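Local coordinates for cellulase (Bacteroides salanitronis, PDB 6WQY), which is a broad-specificity endoglucanase whose family 5 glycosyl hydrolase domain, the part in this chain, probably cleaves internal beta-1,4-glucosidic bonds of cellulose, at residues A[69-73]-A[375-379]; A[132-136]-A[191-196]; A[172-177]-A[222-226]; A[204-208]-A[240-246]; A[321-325]-A[370-374]. One frame throughout, in Å; residues are numbered along the deposited sequence.

Interaction 1 (A[69-73]-A[375-379]); sequences NAGFT and IDVMK
Phe72 and Ile375 cross at about a right angle, the CE2 corner of the ring lying 3.9 Å from Ile375 CG1. Met378 comes to the same end of the ring in another way: its chain bends at the last torsion, turning the methyl to the ring, and Met378 CE rests at the ring edge, near the plane, 4.1 Å from Phe72 CZ. Of the Ile375 branches, CG1 and CD1 meet the ring, and CG2, also near Phe72 CE2, touches Ala70 O at 3.6 Å. Lys379 runs past the backbone of the helix end, its CD 4.0 Å from Gly71 CA. A bend at chi3 (-61°) then carries the ammonium to Ala70 O, where Lys379 NZ donates a 3.1 Å hydrogen bond. The approach is off the lone pairs: the C=O...N angle is 134° and the donor stands 43° out of the carbonyl plane.

Helix 61-70 ends here in a Schellman motif, with Gly71 at positive phi. This helix follows the first strand of the (beta/alpha)8 barrel and helix 371-383 follows the last, so the contact joins the two where the barrel closes. Trp35 meets Phe72 edge-to-face, and Met367 touches both Ala70 and Ile375.

The chemistry is thus split between a buried hydrocarbon layer and one charged group on a main-chain oxygen. A lysine ammonium set at the C-terminal end of helix 61-70 would probably interact favourably with the negative end of the helix dipole.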
# COMPACT_ATOMS: atom_id res chain seq x y z
N ASN A 69 -8.13 -18.46 2.36
CA ASN A 69 -9.09 -19.38 1.75
C ASN A 69 -9.74 -18.78 0.51
O ASN A 69 -10.07 -19.51 -0.42
CB ASN A 69 -10.17 -19.78 2.76
CG ASN A 69 -9.64 -20.69 3.85
OD1 ASN A 69 -8.60 -21.32 3.70
ND2 ASN A 69 -10.38 -20.77 4.95
N ALA A 70 -9.93 -17.47 0.50
CA ALA A 70 -10.52 -16.78 -0.63
C ALA A 70 -9.56 -16.63 -1.81
O ALA A 70 -10.00 -16.25 -2.90
CB ALA A 70 -11.02 -15.39 -0.21
N GLY A 71 -8.27 -16.90 -1.61
CA GLY A 71 -7.31 -16.85 -2.68
C GLY A 71 -6.44 -15.62 -2.75
O GLY A 71 -5.72 -15.45 -3.74
N PHE A 72 -6.48 -14.76 -1.74
CA PHE A 72 -5.50 -13.68 -1.69
C PHE A 72 -4.12 -14.24 -1.36
O PHE A 72 -3.99 -15.28 -0.70
CB PHE A 72 -5.93 -12.65 -0.64
CG PHE A 72 -7.07 -11.80 -1.09
CD1 PHE A 72 -6.86 -10.67 -1.88
CD2 PHE A 72 -8.39 -12.14 -0.78
CE1 PHE A 72 -7.90 -9.89 -2.32
CE2 PHE A 72 -9.44 -11.36 -1.24
CZ PHE A 72 -9.20 -10.24 -2.01
N THR A 73 -3.09 -13.54 -1.83
CA THR A 73 -1.69 -13.93 -1.67
C THR A 73 -0.98 -13.15 -0.58
O THR A 73 -0.10 -13.68 0.12
CB THR A 73 -0.93 -13.68 -2.98
OG1 THR A 73 -1.72 -14.11 -4.10
CG2 THR A 73 0.42 -14.39 -2.98
N ILE A 375 -14.16 -10.80 -5.58
CA ILE A 375 -12.90 -11.51 -5.43
C ILE A 375 -12.63 -12.36 -6.66
O ILE A 375 -11.50 -12.40 -7.17
CB ILE A 375 -12.94 -12.34 -4.13
CG1 ILE A 375 -12.99 -11.41 -2.92
CG2 ILE A 375 -11.75 -13.27 -4.06
CD1 ILE A 375 -13.44 -12.07 -1.64
N ASP A 376 -13.66 -13.03 -7.18
CA ASP A 376 -13.47 -13.89 -8.34
C ASP A 376 -12.97 -13.12 -9.55
O ASP A 376 -12.12 -13.61 -10.28
CB ASP A 376 -14.77 -14.62 -8.66
CG ASP A 376 -15.08 -15.73 -7.67
OD1 ASP A 376 -14.19 -16.09 -6.87
OD2 ASP A 376 -16.22 -16.24 -7.70
N VAL A 377 -13.49 -11.91 -9.79
CA VAL A 377 -13.04 -11.18 -10.98
C VAL A 377 -11.61 -10.65 -10.80
O VAL A 377 -10.86 -10.58 -11.77
CB VAL A 377 -14.01 -10.07 -11.44
CG1 VAL A 377 -15.40 -10.64 -11.71
CG2 VAL A 377 -14.06 -8.92 -10.46
N MET A 378 -11.24 -10.29 -9.57
CA MET A 378 -9.87 -9.84 -9.33
C MET A 378 -8.89 -11.00 -9.48
O MET A 378 -7.83 -10.85 -10.10
CB MET A 378 -9.75 -9.18 -7.95
CG MET A 378 -10.57 -7.90 -7.84
SD MET A 378 -10.14 -6.82 -6.47
CE MET A 378 -10.55 -7.87 -5.07
N LYS A 379 -9.26 -12.17 -8.97
CA LYS A 379 -8.40 -13.34 -9.11
C LYS A 379 -8.23 -13.72 -10.57
O LYS A 379 -7.15 -14.15 -10.99
CB LYS A 379 -8.99 -14.53 -8.36
CG LYS A 379 -8.91 -14.38 -6.85
CD LYS A 379 -9.06 -15.71 -6.13
CE LYS A 379 -10.39 -16.37 -6.38
NZ LYS A 379 -10.47 -17.66 -5.63

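Interaction 2 (A[132-136]-A[191-196]); sequences IKDAA and RQYAVL
On the side of the (beta/alpha)8 barrel where the strands end, the short helix 132-135, in the connection after strand 114-118, packs against the first turns of helix 191-209 through Ile132, Ala136, Gln192 and Val195. Ile132 and Val195 slide past each other in opposite directions. Their closest pair, Ile132 CD1 and Val195 CG1 at 3.3 Å, is tighter than usual, but Ile132 has two conformers, so the closeness is doubtful. Ala136 CB lies against Gln192 CG at 3.7 Å. Arg191 CG, set anti to the backbone N (chi1 -177°), comes within 3.4 Å of Ala136 O. Beyond it a bend at chi2 (57°) turns the chain so that one face of the guanidinium lies over Val195 CG2.

Two waters bridge the segments. One donates to Lys133 O (2.9 Å) and accepts from Gln192 NE2; the other donates to Ala135 O (2.7 Å) and accepts from Arg191 NH2 in the guanidinium plane. Arg191 NH1 also forms a salt bridge with Glu198, while Gln192 binds Tyr224 OH through OE1 and Asp177 OD2 through NE2.

With no direct hydrogen bond between the segments, the join relies on carbon contact inside and on water-bridged carbonyls beside it.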
# COMPACT_ATOMS: atom_id res chain seq x y z
N ILE A 132 6.83 16.91 5.41
CA ILE A 132 7.63 17.22 4.22
C ILE A 132 7.66 18.72 3.95
O ILE A 132 8.66 19.25 3.46
CB ILE A 132 7.10 16.43 3.00
CG1 ILE A 132 8.01 16.58 1.78
CG2 ILE A 132 5.68 16.86 2.64
CD1 ILE A 132 9.32 15.83 1.88
N LYS A 133 6.56 19.43 4.23
CA LYS A 133 6.52 20.84 3.90
C LYS A 133 7.62 21.61 4.61
O LYS A 133 8.39 22.35 3.99
CB LYS A 133 5.15 21.44 4.23
CG LYS A 133 5.00 22.86 3.67
CD LYS A 133 3.60 23.44 3.86
CE LYS A 133 3.28 23.69 5.33
NZ LYS A 133 1.91 24.25 5.54
N ASP A 134 7.72 21.41 5.93
CA ASP A 134 8.72 22.13 6.71
C ASP A 134 10.09 21.49 6.62
O ASP A 134 11.10 22.19 6.72
CB ASP A 134 8.26 22.25 8.16
CG ASP A 134 6.98 23.05 8.29
OD1 ASP A 134 6.93 24.19 7.77
OD2 ASP A 134 6.02 22.54 8.91
N ALA A 135 10.17 20.17 6.41
CA ALA A 135 11.48 19.56 6.23
C ALA A 135 12.18 20.12 5.00
O ALA A 135 13.41 20.23 4.99
CB ALA A 135 11.35 18.05 6.08
N ALA A 136 11.43 20.50 3.97
CA ALA A 136 12.02 21.02 2.75
C ALA A 136 12.49 22.46 2.89
O ALA A 136 13.22 22.94 2.02
CB ALA A 136 11.01 20.91 1.60
N ARG A 191 12.73 20.55 -4.37
CA ARG A 191 13.25 20.25 -3.04
C ARG A 191 12.40 19.20 -2.33
O ARG A 191 12.95 18.26 -1.74
CB ARG A 191 13.36 21.51 -2.20
CG ARG A 191 13.97 21.27 -0.83
CD ARG A 191 15.35 20.64 -0.89
NE ARG A 191 15.88 20.40 0.44
CZ ARG A 191 16.69 19.40 0.75
NH1 ARG A 191 17.09 18.53 -0.18
NH2 ARG A 191 17.09 19.25 2.01
N GLN A 192 11.08 19.36 -2.31
CA GLN A 192 10.27 18.35 -1.64
C GLN A 192 10.50 16.97 -2.24
O GLN A 192 10.59 15.98 -1.50
CB GLN A 192 8.80 18.71 -1.69
CG GLN A 192 8.40 19.83 -0.76
CD GLN A 192 6.91 20.08 -0.80
OE1 GLN A 192 6.14 19.20 -1.22
NE2 GLN A 192 6.46 21.24 -0.39
N TYR A 193 10.59 16.85 -3.58
CA TYR A 193 10.84 15.53 -4.16
C TYR A 193 12.17 14.98 -3.67
O TYR A 193 12.30 13.77 -3.39
CB TYR A 193 10.84 15.59 -5.68
CG TYR A 193 9.55 16.06 -6.30
CD1 TYR A 193 8.33 15.64 -5.84
CD2 TYR A 193 9.56 16.97 -7.35
CE1 TYR A 193 7.15 16.10 -6.40
CE2 TYR A 193 8.40 17.44 -7.93
CZ TYR A 193 7.18 17.00 -7.44
OH TYR A 193 5.99 17.44 -7.96
N ALA A 194 13.18 15.84 -3.57
CA ALA A 194 14.50 15.40 -3.13
C ALA A 194 14.46 14.96 -1.68
O ALA A 194 15.09 13.97 -1.31
CB ALA A 194 15.52 16.52 -3.32
N VAL A 195 13.73 15.69 -0.83
CA VAL A 195 13.63 15.31 0.58
C VAL A 195 12.98 13.94 0.73
O VAL A 195 13.46 13.11 1.50
CB VAL A 195 12.88 16.40 1.37
CG1 VAL A 195 12.55 15.90 2.76
CG2 VAL A 195 13.71 17.67 1.43
N LEU A 196 11.90 13.68 -0.01
CA LEU A 196 11.28 12.36 0.08
C LEU A 196 12.26 11.27 -0.35
O LEU A 196 12.35 10.20 0.28
CB LEU A 196 10.00 12.32 -0.75
CG LEU A 196 9.29 10.97 -0.76
CD1 LEU A 196 8.96 10.45 0.63
CD2 LEU A 196 8.01 11.07 -1.58
O HOH W 1 8.17 23.04 1.22
O HOH W 2 15.81 20.95 3.88

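Interaction 3 (A[172-177]-A[222-226]); sequences MNEIHD and PGYVT
Two direct hydrogen bonds tie Ile175 and Asp177 to the loop carrying Tyr224 and Val225. Val225 N donates to Ile175 O at 2.8 Å, tilted 29° from the carbonyl plane. Asp177 N donates to Tyr224 OH at 3.0 Å, bent to an N-H...O angle of 134°. Gln192 is the outside hydrogen-bond partner of both side chains. Water adds two bridges: one joins Asn173 O, Ile175 N and Gly223 O; a second, in the tyrosine ring plane, donates to Asp177 OD1 (2.8 Å) and Tyr224 OH.

Both segments leave adjacent barrel strands, 167-170 and 219-222, at their C-terminal ends, and the position of Asn173-Glu174 is consistent with the Asn-Glu pair of family 5 enzymes after the fourth strand.

In a carbonyl-over-ring contact, Ile175 O stands 3.5 Å above the Tyr224 ring plane, over its centre. With CG anti to the backbone N (chi1 -163°), that ring extends along the other loop. A phenylalanine in its place would probably leave Asp177 N and Gln192 OE1 without their hydroxyl partner and the second water without one of its acceptors. Carbon contacts join Tyr224 CE1 to His176 CB (3.7 Å), Val225 CG2 to His176 CD2 (3.8 Å) and Met172 CG to Pro222 CG (4.0 Å).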
# COMPACT_ATOMS: atom_id res chain seq x y z
N MET A 172 6.81 4.44 4.22
CA MET A 172 5.79 5.41 4.59
C MET A 172 4.70 5.30 3.53
O MET A 172 4.80 4.49 2.60
CB MET A 172 6.35 6.81 4.75
CG MET A 172 7.01 7.39 3.56
SD MET A 172 8.17 8.72 3.99
CE MET A 172 9.59 7.71 4.41
N ASN A 173 3.65 6.12 3.69
CA ASN A 173 2.42 5.98 2.92
C ASN A 173 2.32 7.04 1.82
O ASN A 173 2.96 6.88 0.77
CB ASN A 173 1.22 5.96 3.87
CG ASN A 173 -0.07 5.75 3.12
OD1 ASN A 173 -0.12 4.93 2.21
ND2 ASN A 173 -1.10 6.51 3.48
N GLU A 174 1.55 8.11 2.05
CA GLU A 174 1.24 9.12 1.04
C GLU A 174 1.78 10.45 1.53
O GLU A 174 1.18 11.11 2.38
CB GLU A 174 -0.27 9.20 0.81
CG GLU A 174 -0.84 7.98 0.15
CD GLU A 174 -2.33 8.05 -0.13
OE1 GLU A 174 -3.02 8.94 0.43
OE2 GLU A 174 -2.84 7.22 -0.94
N ILE A 175 2.92 10.84 1.00
CA ILE A 175 3.63 12.03 1.46
C ILE A 175 3.32 13.19 0.53
O ILE A 175 3.56 13.13 -0.69
CB ILE A 175 5.14 11.75 1.54
CG1 ILE A 175 5.43 10.60 2.53
CG2 ILE A 175 5.90 13.01 1.89
CD1 ILE A 175 4.91 10.80 3.94
N HIS A 176 2.79 14.26 1.12
CA HIS A 176 2.53 15.50 0.40
C HIS A 176 2.47 16.63 1.42
O HIS A 176 2.28 16.41 2.63
CB HIS A 176 1.23 15.44 -0.42
CG HIS A 176 0.01 15.32 0.42
ND1 HIS A 176 -0.79 16.40 0.74
CD2 HIS A 176 -0.54 14.24 1.03
CE1 HIS A 176 -1.78 15.98 1.50
NE2 HIS A 176 -1.65 14.68 1.70
N ASP A 177 2.60 17.86 0.92
CA ASP A 177 2.73 19.02 1.79
C ASP A 177 1.42 19.58 2.29
O ASP A 177 1.43 20.63 2.95
CB ASP A 177 3.56 20.11 1.10
CG ASP A 177 2.87 20.77 -0.08
OD1 ASP A 177 1.70 20.46 -0.40
OD2 ASP A 177 3.52 21.66 -0.66
N PRO A 222 7.96 4.75 -1.58
CA PRO A 222 7.02 5.46 -2.44
C PRO A 222 7.59 6.71 -3.09
O PRO A 222 8.58 7.30 -2.65
CB PRO A 222 5.91 5.86 -1.45
CG PRO A 222 6.68 6.16 -0.18
CD PRO A 222 7.77 5.09 -0.15
N GLY A 223 6.90 7.14 -4.15
CA GLY A 223 7.05 8.47 -4.69
C GLY A 223 6.04 9.43 -4.08
O GLY A 223 5.21 9.07 -3.24
N TYR A 224 6.11 10.67 -4.54
CA TYR A 224 5.33 11.74 -3.95
C TYR A 224 3.84 11.47 -4.09
O TYR A 224 3.35 11.18 -5.19
CB TYR A 224 5.72 13.08 -4.57
CG TYR A 224 5.28 14.29 -3.77
CD1 TYR A 224 4.03 14.84 -3.92
CD2 TYR A 224 6.15 14.90 -2.87
CE1 TYR A 224 3.63 15.94 -3.19
CE2 TYR A 224 5.77 16.01 -2.15
CZ TYR A 224 4.52 16.55 -2.32
OH TYR A 224 4.10 17.66 -1.63
N VAL A 225 3.13 11.54 -2.95
CA VAL A 225 1.70 11.28 -2.79
C VAL A 225 1.26 10.00 -3.49
O VAL A 225 0.08 9.84 -3.82
CB VAL A 225 0.84 12.54 -3.09
CG1 VAL A 225 0.65 12.80 -4.58
CG2 VAL A 225 -0.50 12.49 -2.36
N THR A 226 2.17 9.03 -3.61
CA THR A 226 1.93 7.76 -4.31
C THR A 226 1.31 7.95 -5.70
O THR A 226 0.60 7.08 -6.21
CB THR A 226 1.16 6.73 -3.48
OG1 THR A 226 -0.13 7.21 -3.10
CG2 THR A 226 1.93 6.35 -2.24
O HOH W 3 4.25 8.99 -0.64
O HOH W 4 1.28 18.82 -2.59

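Interaction 4 (A[204-208]-A[240-246]); sequences VDAVR and DVVDNRL
The guanidinium of Arg208 and the carboxylate of Asp240 lie nearly coplanar, 6° apart, and meet edge to edge. Val242 CG1 covers one guanidinium face, 3.9 Å from Arg208 NH2. At the edge the grip is side-on: Arg208 NE donates to Asp240 OD1 at 2.8 Å, and Arg208 NH2 donates to Asp240 OD2, also at 2.8 Å. Both carboxylate oxygens use their syn lone pairs. Arg245 O also lies at the guanidinium edge, in plane. Asp240 OD1 accepts again from Val241 N at 2.8 Å, on its anti side and 35° out of plane, which helps to fix the carboxylate's rotation. A bend at chi2 (-53°) brings the arginine head round to the aspartate.

Helix 191-209, which follows the fourth barrel strand, is thereby joined near its C-terminal end to the connection leading into the sixth strand, 246-251. The site is on the side of the (beta/alpha)8 barrel where strands begin. Arg208 NH1 is held by the main-chain oxygens of Asn214 and Arg217, in the loop before strand 219-222.

Val241 CG2 and Arg208 CG lie 4.0 Å apart as their side chains slide past each other in opposite directions. Val204 and Leu246 instead reach tip to tip, Val204 CG2 to Leu246 CD2 at 3.8 Å.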
# COMPACT_ATOMS: atom_id res chain seq x y z
N VAL A 204 15.93 2.81 4.14
CA VAL A 204 16.67 1.64 3.68
C VAL A 204 17.91 1.43 4.54
O VAL A 204 18.18 0.32 5.02
CB VAL A 204 17.03 1.78 2.19
CG1 VAL A 204 17.96 0.65 1.75
CG2 VAL A 204 15.79 1.81 1.31
N ASP A 205 18.68 2.49 4.75
CA ASP A 205 19.92 2.36 5.51
C ASP A 205 19.65 1.84 6.92
O ASP A 205 20.39 1.00 7.44
CB ASP A 205 20.65 3.70 5.58
CG ASP A 205 21.19 4.16 4.24
OD1 ASP A 205 21.18 3.39 3.27
OD2 ASP A 205 21.67 5.33 4.17
N ALA A 206 18.61 2.36 7.57
CA ALA A 206 18.32 1.96 8.94
C ALA A 206 17.91 0.49 9.01
O ALA A 206 18.33 -0.23 9.92
CB ALA A 206 17.22 2.85 9.53
N VAL A 207 17.09 0.03 8.06
CA VAL A 207 16.69 -1.37 8.05
C VAL A 207 17.90 -2.26 7.81
O VAL A 207 18.13 -3.25 8.52
CB VAL A 207 15.59 -1.61 7.00
CG1 VAL A 207 15.31 -3.11 6.85
CG2 VAL A 207 14.31 -0.86 7.37
N ARG A 208 18.70 -1.94 6.79
CA ARG A 208 19.84 -2.79 6.45
C ARG A 208 20.85 -2.85 7.59
O ARG A 208 21.48 -3.89 7.79
CB ARG A 208 20.52 -2.32 5.17
CG ARG A 208 19.65 -2.32 3.93
CD ARG A 208 18.97 -3.65 3.66
NE ARG A 208 18.29 -3.61 2.36
CZ ARG A 208 17.20 -4.31 2.05
NH1 ARG A 208 16.63 -5.09 2.95
NH2 ARG A 208 16.67 -4.20 0.85
N ASP A 240 21.43 0.57 -2.23
CA ASP A 240 21.20 -0.57 -1.36
C ASP A 240 22.44 -1.46 -1.36
O ASP A 240 23.30 -1.36 -2.24
CB ASP A 240 19.95 -1.34 -1.83
CG ASP A 240 19.28 -2.14 -0.72
OD1 ASP A 240 19.83 -2.22 0.41
OD2 ASP A 240 18.19 -2.69 -1.02
N VAL A 241 22.53 -2.28 -0.31
CA VAL A 241 23.65 -3.21 -0.15
C VAL A 241 23.42 -4.55 -0.82
O VAL A 241 24.34 -5.39 -0.84
CB VAL A 241 23.92 -3.47 1.35
CG1 VAL A 241 24.26 -2.17 2.06
CG2 VAL A 241 22.71 -4.13 2.01
N VAL A 242 22.23 -4.79 -1.34
CA VAL A 242 21.84 -6.00 -2.05
C VAL A 242 21.08 -5.52 -3.27
O VAL A 242 20.56 -4.40 -3.30
CB VAL A 242 20.95 -6.87 -1.13
CG1 VAL A 242 19.73 -6.07 -0.64
CG2 VAL A 242 20.52 -8.14 -1.84
N ASP A 243 21.03 -6.35 -4.30
CA ASP A 243 20.30 -5.98 -5.50
C ASP A 243 18.86 -6.49 -5.45
O ASP A 243 18.56 -7.51 -4.83
CB ASP A 243 20.99 -6.51 -6.76
CG ASP A 243 22.36 -5.87 -6.99
OD1 ASP A 243 22.59 -4.75 -6.50
OD2 ASP A 243 23.20 -6.51 -7.66
N ASN A 244 17.98 -5.78 -6.14
CA ASN A 244 16.63 -6.27 -6.45
C ASN A 244 15.77 -6.50 -5.21
O ASN A 244 14.93 -7.41 -5.21
CB ASN A 244 16.70 -7.56 -7.28
CG ASN A 244 17.58 -7.41 -8.47
OD1 ASN A 244 17.49 -6.39 -9.15
ND2 ASN A 244 18.44 -8.39 -8.72
N ARG A 245 15.94 -5.67 -4.18
CA ARG A 245 15.14 -5.81 -2.98
C ARG A 245 14.41 -4.52 -2.62
O ARG A 245 13.90 -4.41 -1.49
CB ARG A 245 15.97 -6.30 -1.79
CG ARG A 245 16.49 -7.72 -1.94
CD ARG A 245 15.37 -8.74 -1.89
NE ARG A 245 15.86 -10.11 -2.06
CZ ARG A 245 16.08 -10.68 -3.24
NH1 ARG A 245 15.86 -10.01 -4.37
NH2 ARG A 245 16.53 -11.93 -3.30
N LEU A 246 14.33 -3.56 -3.54
CA LEU A 246 13.56 -2.34 -3.35
C LEU A 246 12.47 -2.27 -4.41
O LEU A 246 12.75 -2.40 -5.60
CB LEU A 246 14.43 -1.09 -3.44
CG LEU A 246 15.57 -1.00 -2.44
CD1 LEU A 246 16.31 0.32 -2.65
CD2 LEU A 246 15.11 -1.14 -1.00

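Interaction 5 (A[321-325]-A[370-374]); sequences ESFRL and NAQEV
Glu321 OE2 is gripped from both segments, by Asn370 ND2 and by Arg324 NH1. The hydrogen bond from the Asn370 amide, ND2 to Glu321 OE2, is 2.9 Å long, with an N-H...O angle of 162°, and it uses the anti lone pair of the oxygen. Carboxylate and amide are turned 45° against each other, yet OE2 stays in the plane of the amide. Arg324 NH1 makes the intrahelical salt bridge to Glu321 OE2, also at 2.9 Å, from the syn side, and His314 ND1 is a further hydrogen-bond partner. Glu321 OE1 is bound to Arg315 N.

A water closes the ring of polar groups: it accepts from Arg324 NH1 and donates to Asn370 OD1 at 2.7 Å. Asn370 occupies the N-cap position of helix 371-383 without a capping bond from its side chain. Its CG, between backbone N and carbonyl carbon (chi1 63°), points the amide across to helix 318-337. These are the helices after the seventh and eighth strands of the (beta/alpha)8 barrel, neighbours on its outer layer. With alanine in place of Glu321, Asn370 ND2 and Arg324 NH1 would probably lose their shared acceptor, leaving chiefly the water at OD1 to hold the amide's rotation.

Beside the polar group, Val374 CG2 lies over one face of the guanidinium, 3.6 Å from Arg324 NH1. The same methyl meets Leu325 CD1 at 4.0 Å, while Leu325 CD2 runs beside Glu373 CB.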
# COMPACT_ATOMS: atom_id res chain seq x y z
N GLU A 321 -23.48 -2.13 -10.24
CA GLU A 321 -22.47 -3.05 -9.70
C GLU A 321 -21.73 -3.78 -10.82
O GLU A 321 -20.55 -4.10 -10.69
CB GLU A 321 -23.12 -4.02 -8.72
CG GLU A 321 -22.14 -4.89 -7.94
CD GLU A 321 -21.28 -4.13 -6.93
OE1 GLU A 321 -21.20 -2.88 -6.97
OE2 GLU A 321 -20.63 -4.80 -6.08
N SER A 322 -22.41 -4.06 -11.94
CA SER A 322 -21.74 -4.67 -13.08
C SER A 322 -20.52 -3.86 -13.49
O SER A 322 -19.46 -4.41 -13.78
CB SER A 322 -22.71 -4.79 -14.26
OG SER A 322 -23.92 -5.42 -13.87
N PHE A 323 -20.67 -2.53 -13.54
CA PHE A 323 -19.57 -1.66 -13.93
C PHE A 323 -18.44 -1.70 -12.92
O PHE A 323 -17.26 -1.61 -13.31
CB PHE A 323 -20.08 -0.23 -14.11
CG PHE A 323 -20.90 -0.04 -15.35
CD1 PHE A 323 -20.30 0.24 -16.57
CD2 PHE A 323 -22.28 -0.16 -15.30
CE1 PHE A 323 -21.04 0.42 -17.70
CE2 PHE A 323 -23.03 0.01 -16.44
CZ PHE A 323 -22.41 0.30 -17.64
N ARG A 324 -18.76 -1.81 -11.63
CA ARG A 324 -17.72 -1.91 -10.60
C ARG A 324 -16.89 -3.17 -10.79
O ARG A 324 -15.66 -3.15 -10.70
CB ARG A 324 -18.36 -1.91 -9.21
CG ARG A 324 -17.34 -2.10 -8.10
CD ARG A 324 -17.88 -2.87 -6.94
NE ARG A 324 -16.96 -2.89 -5.81
CZ ARG A 324 -17.19 -3.56 -4.69
NH1 ARG A 324 -18.28 -4.28 -4.54
NH2 ARG A 324 -16.30 -3.50 -3.70
N LEU A 325 -17.55 -4.30 -11.04
CA LEU A 325 -16.82 -5.55 -11.24
C LEU A 325 -15.98 -5.48 -12.50
O LEU A 325 -14.85 -5.96 -12.52
CB LEU A 325 -17.76 -6.75 -11.25
CG LEU A 325 -18.15 -7.23 -9.86
CD1 LEU A 325 -19.04 -6.25 -9.12
CD2 LEU A 325 -18.82 -8.59 -9.93
N ASN A 370 -21.86 -9.26 -2.01
CA ASN A 370 -21.40 -10.01 -3.17
C ASN A 370 -19.88 -10.08 -3.25
O ASN A 370 -19.32 -10.14 -4.35
CB ASN A 370 -21.96 -9.38 -4.45
CG ASN A 370 -21.47 -7.97 -4.67
OD1 ASN A 370 -21.26 -7.22 -3.70
ND2 ASN A 370 -21.24 -7.59 -5.92
N ALA A 371 -19.20 -10.08 -2.11
CA ALA A 371 -17.75 -10.08 -2.12
C ALA A 371 -17.18 -11.25 -2.93
O ALA A 371 -16.15 -11.09 -3.58
CB ALA A 371 -17.19 -10.14 -0.70
N GLN A 372 -17.82 -12.42 -2.88
CA GLN A 372 -17.28 -13.56 -3.61
C GLN A 372 -17.13 -13.24 -5.09
O GLN A 372 -16.12 -13.59 -5.72
CB GLN A 372 -18.18 -14.78 -3.44
CG GLN A 372 -17.64 -16.03 -4.14
CD GLN A 372 -16.39 -16.55 -3.47
OE1 GLN A 372 -16.45 -17.06 -2.34
NE2 GLN A 372 -15.26 -16.43 -4.13
N GLU A 373 -18.13 -12.57 -5.67
CA GLU A 373 -18.08 -12.25 -7.09
C GLU A 373 -16.99 -11.23 -7.39
O GLU A 373 -16.34 -11.30 -8.44
CB GLU A 373 -19.45 -11.74 -7.53
CG GLU A 373 -20.53 -12.82 -7.65
CD GLU A 373 -20.97 -13.45 -6.33
OE1 GLU A 373 -20.99 -12.75 -5.30
OE2 GLU A 373 -21.32 -14.65 -6.33
N VAL A 374 -16.80 -10.27 -6.48
CA VAL A 374 -15.74 -9.28 -6.64
C VAL A 374 -14.37 -9.95 -6.58
O VAL A 374 -13.49 -9.69 -7.42
CB VAL A 374 -15.88 -8.20 -5.57
CG1 VAL A 374 -14.71 -7.22 -5.64
CG2 VAL A 374 -17.20 -7.45 -5.72
O HOH W 5 -19.03 -6.13 -2.59

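Interaction 1 spans the other four along the chain and joins the helices after the first and last barrel strands. Interaction 5 shares helix 371-383 with it, their centres 12 Å apart, and Val377 CG2 touches Leu325 O. Across the barrel, interactions 2 and 3 have centres 11 Å apart and alternate along the sequence; they meet through Gln192, whose side chain reaches Tyr224 and Asp177. Interaction 4 uses the same helix, 191-209, as interaction 2, but near its other end, 22 Å away between centres. The centres of interactions 2 and 5 lie 40 Å apart on opposite sides of the chain's centre. The contacts therefore connect helices and loops around the closed eight-stranded barrel at both of its ends.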